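Local coordinates for protein NADH dehydrogenase, putative (Plasmodium falciparum, PDB 5JWC) that probably passes electrons from NADH through a bound flavin to ubiquinone, as a type II NADH dehydrogenase of the malaria parasite and a target of quinolone inhibitors, at residues A[455-460]-A[470-475]; A[65-70]-A[490-495]; A[103-108]-A[115-120]. All coordinates share one frame; numbering follows the deposited sequence.

Contact 1. Residues A[455-460]-A[470-475]. With TRT (fragment of triton X-100), chain J.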
# COMPACT_ATOMS: atom_id res chain seq x y z
N GLU A 455 27.44 -8.02 -24.04
CA GLU A 455 26.74 -8.50 -22.86
C GLU A 455 27.09 -9.95 -22.53
O GLU A 455 27.57 -10.69 -23.38
CB GLU A 455 25.22 -8.37 -23.04
CG GLU A 455 24.61 -9.37 -24.02
CD GLU A 455 24.64 -8.88 -25.47
OE1 GLU A 455 25.59 -8.15 -25.85
OE2 GLU A 455 23.71 -9.21 -26.24
N LYS A 456 26.83 -10.34 -21.28
CA LYS A 456 27.06 -11.71 -20.85
C LYS A 456 25.77 -12.35 -20.35
O LYS A 456 25.12 -11.86 -19.42
CB LYS A 456 28.14 -11.76 -19.77
CG LYS A 456 28.30 -13.14 -19.14
CD LYS A 456 29.58 -13.26 -18.31
CE LYS A 456 29.64 -14.59 -17.55
NZ LYS A 456 30.51 -15.59 -18.24
N TRP A 457 25.38 -13.45 -20.98
CA TRP A 457 24.16 -14.12 -20.55
C TRP A 457 24.39 -14.89 -19.24
O TRP A 457 25.33 -15.68 -19.13
CB TRP A 457 23.65 -15.07 -21.63
CG TRP A 457 22.39 -15.76 -21.22
CD1 TRP A 457 21.21 -15.17 -20.85
CD2 TRP A 457 22.18 -17.17 -21.14
NE1 TRP A 457 20.28 -16.14 -20.53
CE2 TRP A 457 20.85 -17.37 -20.71
CE3 TRP A 457 22.99 -18.28 -21.38
CZ2 TRP A 457 20.31 -18.65 -20.53
CZ3 TRP A 457 22.46 -19.54 -21.19
CH2 TRP A 457 21.13 -19.72 -20.77
N LYS A 458 23.54 -14.65 -18.25
CA LYS A 458 23.73 -15.27 -16.94
C LYS A 458 22.67 -16.33 -16.66
O LYS A 458 22.72 -17.01 -15.64
CB LYS A 458 23.69 -14.21 -15.84
CG LYS A 458 24.57 -12.97 -16.11
CD LYS A 458 26.00 -13.22 -15.69
CE LYS A 458 26.86 -11.96 -15.86
NZ LYS A 458 26.29 -10.79 -15.11
N GLY A 459 21.69 -16.46 -17.54
CA GLY A 459 20.63 -17.42 -17.33
C GLY A 459 19.30 -16.79 -16.94
O GLY A 459 19.20 -15.59 -16.69
N SER A 460 18.27 -17.63 -16.92
CA SER A 460 16.92 -17.20 -16.60
C SER A 460 16.28 -18.14 -15.60
O SER A 460 16.61 -19.33 -15.57
CB SER A 460 16.05 -17.13 -17.86
OG SER A 460 16.69 -16.40 -18.88
N VAL A 470 11.88 -23.40 -12.24
CA VAL A 470 12.72 -23.85 -13.34
C VAL A 470 13.80 -22.81 -13.63
O VAL A 470 13.62 -21.62 -13.36
CB VAL A 470 11.92 -24.12 -14.62
CG1 VAL A 470 10.90 -25.23 -14.36
CG2 VAL A 470 11.22 -22.83 -15.09
N ALA A 471 14.93 -23.27 -14.15
CA ALA A 471 16.00 -22.35 -14.50
C ALA A 471 16.75 -22.86 -15.72
O ALA A 471 17.08 -24.05 -15.81
CB ALA A 471 16.95 -22.17 -13.34
N ASP A 472 17.00 -21.95 -16.65
CA ASP A 472 17.74 -22.22 -17.87
C ASP A 472 19.02 -21.40 -17.77
O ASP A 472 19.00 -20.20 -17.98
CB ASP A 472 16.89 -21.82 -19.09
CG ASP A 472 17.62 -22.00 -20.41
OD1 ASP A 472 17.09 -21.50 -21.44
OD2 ASP A 472 18.71 -22.61 -20.44
N LEU A 473 20.12 -22.06 -17.38
CA LEU A 473 21.38 -21.37 -17.10
C LEU A 473 22.47 -21.83 -18.06
O LEU A 473 22.30 -22.83 -18.76
CB LEU A 473 21.80 -21.63 -15.66
CG LEU A 473 20.75 -21.26 -14.62
CD1 LEU A 473 21.14 -21.83 -13.28
CD2 LEU A 473 20.59 -19.74 -14.52
N PRO A 474 23.59 -21.08 -18.12
CA PRO A 474 24.73 -21.67 -18.82
C PRO A 474 25.13 -22.95 -18.10
O PRO A 474 25.35 -22.91 -16.88
CB PRO A 474 25.83 -20.60 -18.70
CG PRO A 474 25.10 -19.31 -18.43
CD PRO A 474 23.89 -19.73 -17.62
N TYR A 475 25.16 -24.06 -18.83
CA TYR A 475 25.65 -25.35 -18.33
C TYR A 475 24.71 -26.13 -17.40
O TYR A 475 25.03 -27.27 -17.06
CB TYR A 475 27.00 -25.19 -17.62
CG TYR A 475 28.00 -24.43 -18.46
CD1 TYR A 475 28.49 -24.97 -19.64
CD2 TYR A 475 28.44 -23.16 -18.09
CE1 TYR A 475 29.41 -24.27 -20.43
CE2 TYR A 475 29.35 -22.45 -18.87
CZ TYR A 475 29.83 -23.01 -20.03
OH TYR A 475 30.73 -22.33 -20.82
C25 TRT J . 21.36 -8.54 -12.58
O24 TRT J . 20.00 -8.39 -12.32
C23 TRT J . 19.24 -8.56 -13.52
C22 TRT J . 17.97 -9.28 -13.19
O21 TRT J . 18.18 -10.71 -13.29
C20 TRT J . 17.06 -11.43 -12.80
C19 TRT J . 17.11 -12.88 -13.26
O18 TRT J . 18.22 -13.63 -12.70
C17 TRT J . 18.44 -14.84 -13.41
C16 TRT J . 19.65 -15.59 -12.78
O15 TRT J . 20.93 -15.06 -13.25
C12 TRT J . 21.83 -15.17 -12.14
C13 TRT J . 21.99 -16.44 -11.53
C14 TRT J . 22.83 -16.58 -10.42
C11 TRT J . 22.49 -14.05 -11.63
C10 TRT J . 23.34 -14.19 -10.51
C9 TRT J . 23.51 -15.46 -9.91
C6 TRT J . 24.43 -15.60 -8.69
C8 TRT J . 25.90 -15.83 -9.12
C7 TRT J . 24.36 -14.28 -7.92
C5 TRT J . 23.77 -16.68 -7.71
C1 TRT J . 24.39 -18.11 -7.38
C2 TRT J . 24.73 -18.96 -8.61
C4 TRT J . 25.56 -17.98 -6.39
C3 TRT J . 23.31 -18.89 -6.63
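Trp457 lays its indole across the turn that follows strand 468-473, and Pro474 meets the ring from above: CD of Pro474 stands 4.2 Å from the centroid of the six-membered ring of Trp457, 24° off the normal, a CH-pi contact over the face. The proline ring also reaches the rim of the indole, where Pro474 CG lies 3.8 Å from Trp457 CE3. Further round, Trp457 CZ2 comes within 3.3 Å of the backbone oxygen of Asp472, while the carboxylate oxygen OD2 of Asp472 sits at the indole edge, in its plane. Placing CG anti to the backbone N (chi1 -179°) swings the indole forward along its own chain, toward Asp472 and Pro474, and the amide of Gly459 lies over the same face as Pro474.

Beyond the aromatic, Ser460 and Asp472 form an antiparallel hydrogen-bonded pair at the edge of the three-stranded sheet in the C-terminal domain of the NDH2 family. Ser460 N donates to Asp472 O at 2.9 Å, and Asp472 N returns the bond to Ser460 O at the same length. Next to this pair Gly459 takes up a backbone conformation that by itself calls for glycine (phi 107°), and its bare CA is packed 3.6 Å from Leu473 CD2, a methyl that curls back although its CB sets off away from residues 455-460.

The carbonyl of Gly459 faces a detergent molecule, its O lying 3.4 Å from C17 of the Triton fragment, and also accepts a hydrogen bond from Gln425. Helix 424-440 holds the preceding loop as well, through a bond from Lys456 N to Gln429. On the sheet, Val470 and Asp472 rest against Ile245 of helix 243-255.

Contact 2. Residues A[65-70]-A[490-495]; sequences FTPLLP and VVYIQL. With FAD (flavin-adenine dinucleotide), chain C.
Tyr492 offers one face of its phenol ring to Leu68, whose CD2 methyl stands over the ring centre, 4.3 Å from the centroid and only 7° off the normal. Phe65 approaches the same ring with its own edge: CE2 of Phe65 is 3.8 Å from Tyr492 CD1, which lies in the plane of the phenylalanine ring. Further round the rim, CE1 of Phe65 lies 3.5 Å from the backbone oxygen of Leu495, which is near the ring plane. A chi1 of -161° swings the Phe65 ring opposite its own amide nitrogen and toward helix 484-495.

At the far end of the phenol, Pro67 CB touches Tyr492 OH at 3.4 Å. The contact here forms part of the flavin pocket: Pro67 CA is 3.5 Å from FAD N5, and Tyr492 OH is 3.7 Å from FAD O4. Beside them Thr66 OG1 shares a 2.6 Å hydrogen bond with the ribityl hydroxyl O2' of FAD, and is also hydrogen-bonded to Trp38 NE1.

The short 3-10 turn 66-68 thus leads into helix 69-74 between the isoalloxazine and helix 484-495, with Leu68 also packed on helix 79-82 and Tyr492 on Phe505 of helix 499-515.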
# COMPACT_ATOMS: atom_id res chain seq x y z
N PHE A 65 11.97 -3.11 -9.02
CA PHE A 65 12.61 -4.41 -9.23
C PHE A 65 11.63 -5.32 -9.98
O PHE A 65 10.98 -6.19 -9.39
CB PHE A 65 13.06 -5.02 -7.89
CG PHE A 65 14.10 -6.11 -8.03
CD1 PHE A 65 15.45 -5.82 -8.04
CD2 PHE A 65 13.71 -7.45 -8.16
CE1 PHE A 65 16.40 -6.83 -8.19
CE2 PHE A 65 14.65 -8.46 -8.29
CZ PHE A 65 16.00 -8.15 -8.31
N THR A 66 11.53 -5.12 -11.30
CA THR A 66 10.49 -5.77 -12.12
C THR A 66 10.38 -7.30 -12.05
O THR A 66 9.27 -7.83 -12.13
CB THR A 66 10.65 -5.38 -13.61
OG1 THR A 66 12.00 -5.60 -14.01
CG2 THR A 66 10.33 -3.89 -13.80
N PRO A 67 11.51 -8.03 -11.92
CA PRO A 67 11.30 -9.49 -11.91
C PRO A 67 10.39 -10.03 -10.79
O PRO A 67 9.90 -11.16 -10.92
CB PRO A 67 12.72 -10.05 -11.71
CG PRO A 67 13.61 -9.00 -12.27
CD PRO A 67 12.94 -7.68 -11.91
N LEU A 68 10.18 -9.26 -9.73
CA LEU A 68 9.40 -9.74 -8.59
C LEU A 68 7.95 -9.26 -8.61
O LEU A 68 7.17 -9.57 -7.69
CB LEU A 68 10.08 -9.33 -7.29
CG LEU A 68 11.43 -10.04 -7.12
CD1 LEU A 68 12.12 -9.60 -5.86
CD2 LEU A 68 11.22 -11.59 -7.09
N LEU A 69 7.59 -8.54 -9.66
CA LEU A 69 6.23 -8.01 -9.81
C LEU A 69 5.11 -9.10 -9.75
O LEU A 69 4.05 -8.87 -9.15
CB LEU A 69 6.14 -7.24 -11.12
CG LEU A 69 6.64 -5.78 -11.04
CD1 LEU A 69 6.52 -5.09 -12.37
CD2 LEU A 69 5.90 -4.97 -9.98
N PRO A 70 5.34 -10.28 -10.36
CA PRO A 70 4.30 -11.33 -10.22
C PRO A 70 4.04 -11.70 -8.77
O PRO A 70 2.89 -11.99 -8.42
CB PRO A 70 4.89 -12.51 -10.99
CG PRO A 70 5.73 -11.84 -12.07
CD PRO A 70 6.37 -10.69 -11.33
N VAL A 490 18.13 -17.91 -3.07
CA VAL A 490 19.57 -17.63 -3.06
C VAL A 490 19.94 -16.71 -4.21
O VAL A 490 20.74 -15.78 -4.04
CB VAL A 490 20.41 -18.93 -3.14
CG1 VAL A 490 21.86 -18.61 -3.43
CG2 VAL A 490 20.29 -19.71 -1.84
N VAL A 491 19.37 -16.97 -5.39
CA VAL A 491 19.69 -16.12 -6.52
C VAL A 491 19.13 -14.73 -6.28
O VAL A 491 19.86 -13.75 -6.31
CB VAL A 491 19.14 -16.67 -7.85
CG1 VAL A 491 19.25 -15.60 -8.93
CG2 VAL A 491 19.89 -17.93 -8.24
N TYR A 492 17.83 -14.63 -6.04
CA TYR A 492 17.23 -13.30 -5.96
C TYR A 492 17.73 -12.46 -4.80
O TYR A 492 17.84 -11.24 -4.95
CB TYR A 492 15.70 -13.40 -5.92
CG TYR A 492 15.20 -13.36 -7.34
CD1 TYR A 492 15.39 -12.23 -8.10
CD2 TYR A 492 14.61 -14.46 -7.93
CE1 TYR A 492 14.98 -12.17 -9.42
CE2 TYR A 492 14.18 -14.41 -9.26
CZ TYR A 492 14.37 -13.26 -9.99
OH TYR A 492 13.96 -13.20 -11.31
N ILE A 493 18.07 -13.05 -3.65
CA ILE A 493 18.51 -12.17 -2.55
C ILE A 493 19.84 -11.47 -2.92
O ILE A 493 20.11 -10.35 -2.47
CB ILE A 493 18.60 -12.91 -1.19
CG1 ILE A 493 18.65 -11.87 -0.06
CG2 ILE A 493 19.78 -13.87 -1.12
CD1 ILE A 493 18.37 -12.40 1.32
N GLN A 494 20.63 -12.10 -3.79
CA GLN A 494 21.88 -11.47 -4.24
C GLN A 494 21.66 -10.45 -5.36
O GLN A 494 22.51 -9.59 -5.58
CB GLN A 494 22.88 -12.52 -4.70
CG GLN A 494 23.27 -13.50 -3.61
CD GLN A 494 24.11 -14.63 -4.18
OE1 GLN A 494 23.62 -15.74 -4.39
NE2 GLN A 494 25.38 -14.34 -4.43
N LEU A 495 20.54 -10.56 -6.08
CA LEU A 495 20.26 -9.59 -7.14
C LEU A 495 19.62 -8.29 -6.60
O LEU A 495 19.73 -7.23 -7.23
CB LEU A 495 19.38 -10.22 -8.22
CG LEU A 495 20.03 -11.44 -8.90
CD1 LEU A 495 19.10 -12.03 -9.97
CD2 LEU A 495 21.39 -11.06 -9.52
PA FAD C . 12.62 0.48 -17.19
O1A FAD C . 11.18 0.16 -17.45
O2A FAD C . 13.25 -0.38 -16.15
O5B FAD C . 12.79 2.03 -16.80
C5B FAD C . 12.31 3.06 -17.63
C4B FAD C . 12.26 4.32 -16.77
O4B FAD C . 12.05 5.44 -17.60
C3B FAD C . 11.11 4.27 -15.77
O3B FAD C . 11.56 4.81 -14.54
C2B FAD C . 10.09 5.22 -16.36
O2B FAD C . 9.32 5.82 -15.34
C1B FAD C . 11.03 6.22 -17.02
N9A FAD C . 10.44 7.03 -18.08
C8A FAD C . 9.48 6.66 -19.00
N7A FAD C . 9.25 7.73 -19.80
C5A FAD C . 10.03 8.76 -19.42
C6A FAD C . 10.18 10.05 -19.90
N6A FAD C . 9.51 10.44 -20.98
N1A FAD C . 11.08 10.89 -19.29
C2A FAD C . 11.83 10.45 -18.22
N3A FAD C . 11.68 9.16 -17.74
C4A FAD C . 10.79 8.33 -18.33
N1 FAD C . 14.23 -8.86 -17.22
C2 FAD C . 15.13 -9.82 -16.85
O2 FAD C . 16.28 -9.75 -17.26
N3 FAD C . 14.77 -10.85 -16.00
C4 FAD C . 13.50 -10.94 -15.50
O4 FAD C . 13.20 -11.87 -14.73
C4X FAD C . 12.57 -9.97 -15.86
N5 FAD C . 11.28 -10.01 -15.38
C5X FAD C . 10.38 -9.03 -15.75
C6 FAD C . 9.09 -9.06 -15.25
C7 FAD C . 8.16 -8.08 -15.61
C7M FAD C . 6.76 -8.17 -15.05
C8 FAD C . 8.53 -7.05 -16.46
C8M FAD C . 7.55 -5.99 -16.86
C9 FAD C . 9.84 -7.02 -16.96
C9A FAD C . 10.76 -8.00 -16.60
N10 FAD C . 12.06 -7.96 -17.08
C10 FAD C . 12.95 -8.93 -16.71
C1' FAD C . 12.50 -6.90 -18.05
C2' FAD C . 13.05 -5.64 -17.43
O2' FAD C . 12.10 -5.11 -16.56
C3' FAD C . 13.26 -4.65 -18.56
O3' FAD C . 14.05 -5.20 -19.58
C4' FAD C . 13.93 -3.43 -17.94
O4' FAD C . 12.94 -2.78 -17.19
C5' FAD C . 14.52 -2.49 -18.98
O5' FAD C . 15.18 -1.46 -18.27
P FAD C . 15.01 0.07 -18.76
O1P FAD C . 15.89 0.96 -17.91
O2P FAD C . 15.32 0.09 -20.23
O3P FAD C . 13.43 0.39 -18.58

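Contact 3. Residues A[103-108]-A[115-120]. With FAD (flavin-adenine dinucleotide), chain C.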
# COMPACT_ATOMS: atom_id res chain seq x y z
N LEU A 103 10.24 14.71 -13.16
CA LEU A 103 9.76 15.31 -14.38
C LEU A 103 9.66 14.23 -15.45
O LEU A 103 10.39 13.24 -15.40
CB LEU A 103 10.70 16.41 -14.84
CG LEU A 103 10.91 17.62 -13.93
CD1 LEU A 103 12.10 18.42 -14.44
CD2 LEU A 103 9.65 18.47 -13.91
N GLU A 104 8.77 14.45 -16.42
CA GLU A 104 8.69 13.64 -17.62
C GLU A 104 9.34 14.39 -18.79
O GLU A 104 8.95 15.53 -19.08
CB GLU A 104 7.23 13.31 -17.92
CG GLU A 104 7.02 12.63 -19.25
CD GLU A 104 5.56 12.59 -19.68
OE1 GLU A 104 4.67 12.52 -18.80
OE2 GLU A 104 5.31 12.64 -20.90
N CYS A 105 10.31 13.78 -19.45
CA CYS A 105 10.91 14.41 -20.64
C CYS A 105 9.99 14.28 -21.86
O CYS A 105 9.43 13.21 -22.12
CB CYS A 105 12.28 13.81 -20.94
SG CYS A 105 13.14 14.63 -22.32
N THR A 106 9.82 15.38 -22.60
CA THR A 106 8.89 15.40 -23.73
C THR A 106 9.63 15.60 -25.05
O THR A 106 9.16 15.17 -26.10
CB THR A 106 7.82 16.52 -23.59
OG1 THR A 106 8.45 17.81 -23.63
CG2 THR A 106 7.05 16.38 -22.30
N ASP A 107 10.77 16.27 -25.01
CA ASP A 107 11.54 16.57 -26.22
C ASP A 107 13.01 16.64 -25.95
O ASP A 107 13.45 17.10 -24.88
CB ASP A 107 11.10 17.90 -26.85
CG ASP A 107 9.74 17.82 -27.48
OD1 ASP A 107 9.65 17.35 -28.63
OD2 ASP A 107 8.75 18.23 -26.82
N VAL A 108 13.79 16.20 -26.92
CA VAL A 108 15.23 16.40 -26.88
C VAL A 108 15.64 17.32 -28.03
O VAL A 108 15.13 17.19 -29.14
CB VAL A 108 15.98 15.06 -26.98
CG1 VAL A 108 17.47 15.29 -26.84
CG2 VAL A 108 15.47 14.08 -25.89
N ILE A 115 16.97 19.67 -23.01
CA ILE A 115 15.72 18.93 -23.12
C ILE A 115 14.56 19.76 -22.59
O ILE A 115 14.76 20.63 -21.74
CB ILE A 115 15.76 17.59 -22.31
CG1 ILE A 115 16.05 17.87 -20.83
CG2 ILE A 115 16.79 16.62 -22.90
CD1 ILE A 115 15.97 16.63 -19.93
N ASN A 116 13.37 19.49 -23.09
CA ASN A 116 12.14 19.98 -22.47
C ASN A 116 11.44 18.89 -21.66
O ASN A 116 11.25 17.77 -22.15
CB ASN A 116 11.16 20.50 -23.52
CG ASN A 116 11.54 21.87 -24.04
OD1 ASN A 116 12.32 22.59 -23.42
ND2 ASN A 116 10.97 22.24 -25.18
N CYS A 117 11.06 19.23 -20.43
CA CYS A 117 10.30 18.32 -19.57
C CYS A 117 9.00 18.96 -19.11
O CYS A 117 8.83 20.17 -19.22
CB CYS A 117 11.13 17.93 -18.34
SG CYS A 117 12.74 17.21 -18.72
N ILE A 118 8.09 18.15 -18.57
CA ILE A 118 6.93 18.69 -17.86
C ILE A 118 6.83 18.08 -16.47
O ILE A 118 7.30 16.95 -16.24
CB ILE A 118 5.61 18.42 -18.59
CG1 ILE A 118 5.46 16.93 -18.91
CG2 ILE A 118 5.52 19.25 -19.84
CD1 ILE A 118 4.10 16.54 -19.43
N ASP A 119 6.24 18.82 -15.54
CA ASP A 119 5.93 18.27 -14.22
C ASP A 119 4.52 17.70 -14.23
O ASP A 119 3.85 17.72 -15.26
CB ASP A 119 6.10 19.32 -13.10
CG ASP A 119 5.18 20.56 -13.26
OD1 ASP A 119 5.50 21.58 -12.60
OD2 ASP A 119 4.17 20.53 -14.00
N ILE A 120 4.07 17.20 -13.09
CA ILE A 120 2.79 16.51 -12.99
C ILE A 120 1.63 17.47 -13.30
O ILE A 120 0.52 17.04 -13.59
CB ILE A 120 2.63 15.85 -11.59
CG1 ILE A 120 1.54 14.78 -11.58
CG2 ILE A 120 2.43 16.90 -10.50
CD1 ILE A 120 1.84 13.57 -12.45
PA FAD C . 12.62 0.48 -17.19
O1A FAD C . 11.18 0.16 -17.45
O2A FAD C . 13.25 -0.38 -16.15
O5B FAD C . 12.79 2.03 -16.80
C5B FAD C . 12.31 3.06 -17.63
C4B FAD C . 12.26 4.32 -16.77
O4B FAD C . 12.05 5.44 -17.60
C3B FAD C . 11.11 4.27 -15.77
O3B FAD C . 11.56 4.81 -14.54
C2B FAD C . 10.09 5.22 -16.36
O2B FAD C . 9.32 5.82 -15.34
C1B FAD C . 11.03 6.22 -17.02
N9A FAD C . 10.44 7.03 -18.08
C8A FAD C . 9.48 6.66 -19.00
N7A FAD C . 9.25 7.73 -19.80
C5A FAD C . 10.03 8.76 -19.42
C6A FAD C . 10.18 10.05 -19.90
N6A FAD C . 9.51 10.44 -20.98
N1A FAD C . 11.08 10.89 -19.29
C2A FAD C . 11.83 10.45 -18.22
N3A FAD C . 11.68 9.16 -17.74
C4A FAD C . 10.79 8.33 -18.33
N1 FAD C . 14.23 -8.86 -17.22
C2 FAD C . 15.13 -9.82 -16.85
O2 FAD C . 16.28 -9.75 -17.26
N3 FAD C . 14.77 -10.85 -16.00
C4 FAD C . 13.50 -10.94 -15.50
O4 FAD C . 13.20 -11.87 -14.73
C4X FAD C . 12.57 -9.97 -15.86
N5 FAD C . 11.28 -10.01 -15.38
C5X FAD C . 10.38 -9.03 -15.75
C6 FAD C . 9.09 -9.06 -15.25
C7 FAD C . 8.16 -8.08 -15.61
C7M FAD C . 6.76 -8.17 -15.05
C8 FAD C . 8.53 -7.05 -16.46
C8M FAD C . 7.55 -5.99 -16.86
C9 FAD C . 9.84 -7.02 -16.96
C9A FAD C . 10.76 -8.00 -16.60
N10 FAD C . 12.06 -7.96 -17.08
C10 FAD C . 12.95 -8.93 -16.71
C1' FAD C . 12.50 -6.90 -18.05
C2' FAD C . 13.05 -5.64 -17.43
O2' FAD C . 12.10 -5.11 -16.56
C3' FAD C . 13.26 -4.65 -18.56
O3' FAD C . 14.05 -5.20 -19.58
C4' FAD C . 13.93 -3.43 -17.94
O4' FAD C . 12.94 -2.78 -17.19
C5' FAD C . 14.52 -2.49 -18.98
O5' FAD C . 15.18 -1.46 -18.27
P FAD C . 15.01 0.07 -18.76
O1P FAD C . 15.89 0.96 -17.91
O2P FAD C . 15.32 0.09 -20.23
O3P FAD C . 13.43 0.39 -18.58
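A beta hairpin with a classic bulge joins strands 99-109 and 114-118 and presents its first strand to the adenine of FAD. At the bulge, two residues of the first strand, Thr106 and Asp107, stand opposite the single Asn116, their amides converging on one carbonyl: Thr106 N reaches Asn116 O at 2.8 Å, nearly straight (174°) and in the carbonyl plane, whereas Asp107 N makes a longer bond of 3.3 Å to the same oxygen. Before the bulge, Glu104 and Ile118 exchange a pair of backbone bonds.

Cys105, at a non-hydrogen-bonded pair with Cys117, has both polar backbone atoms turned to the cofactor. Its N donates to FAD N1A at 3.0 Å, and its O accepts from FAD N6A at 3.0 Å, so its main chain pairs with the polar edge of the adenine.

On one face of the sheet, Cys105 SG lies 4.0 Å from Ile115 CB. On the face of Glu104 and Asn116, Ile118 sets CG1 between its backbone N and carbonyl carbon (chi1 53°), turning that branch to within 3.8 Å of Thr106 CG2.

Strand 124-128 flanks 114-118 on its outer side, helix 303-309 packs on Cys105 and Val108, and Ile115 rests on strand 30-34.

Overall arrangement
From the N terminus, the chain first reaches residues 65-70, one half of contact 2, and does not close that loop until 490-495, some 420 residues later. Contacts 3 and 1 both nest inside it, one after the other: the hairpin of 103-108 and 115-120 closes early, and 455-460 with 470-475 closes late. Contact 2 thus ties the nucleotide-binding part of the fold to the C-terminal domain that contains contact 1, about 15 Å away from centre to centre. Contact 3 lies about 31 Å from contact 2, centre to centre, yet FAD bridges them, with its adenine at the hairpin and its flavin beside the 3-10 turn. Contacts 1 and 3 stand on opposite sides of the chain's centre.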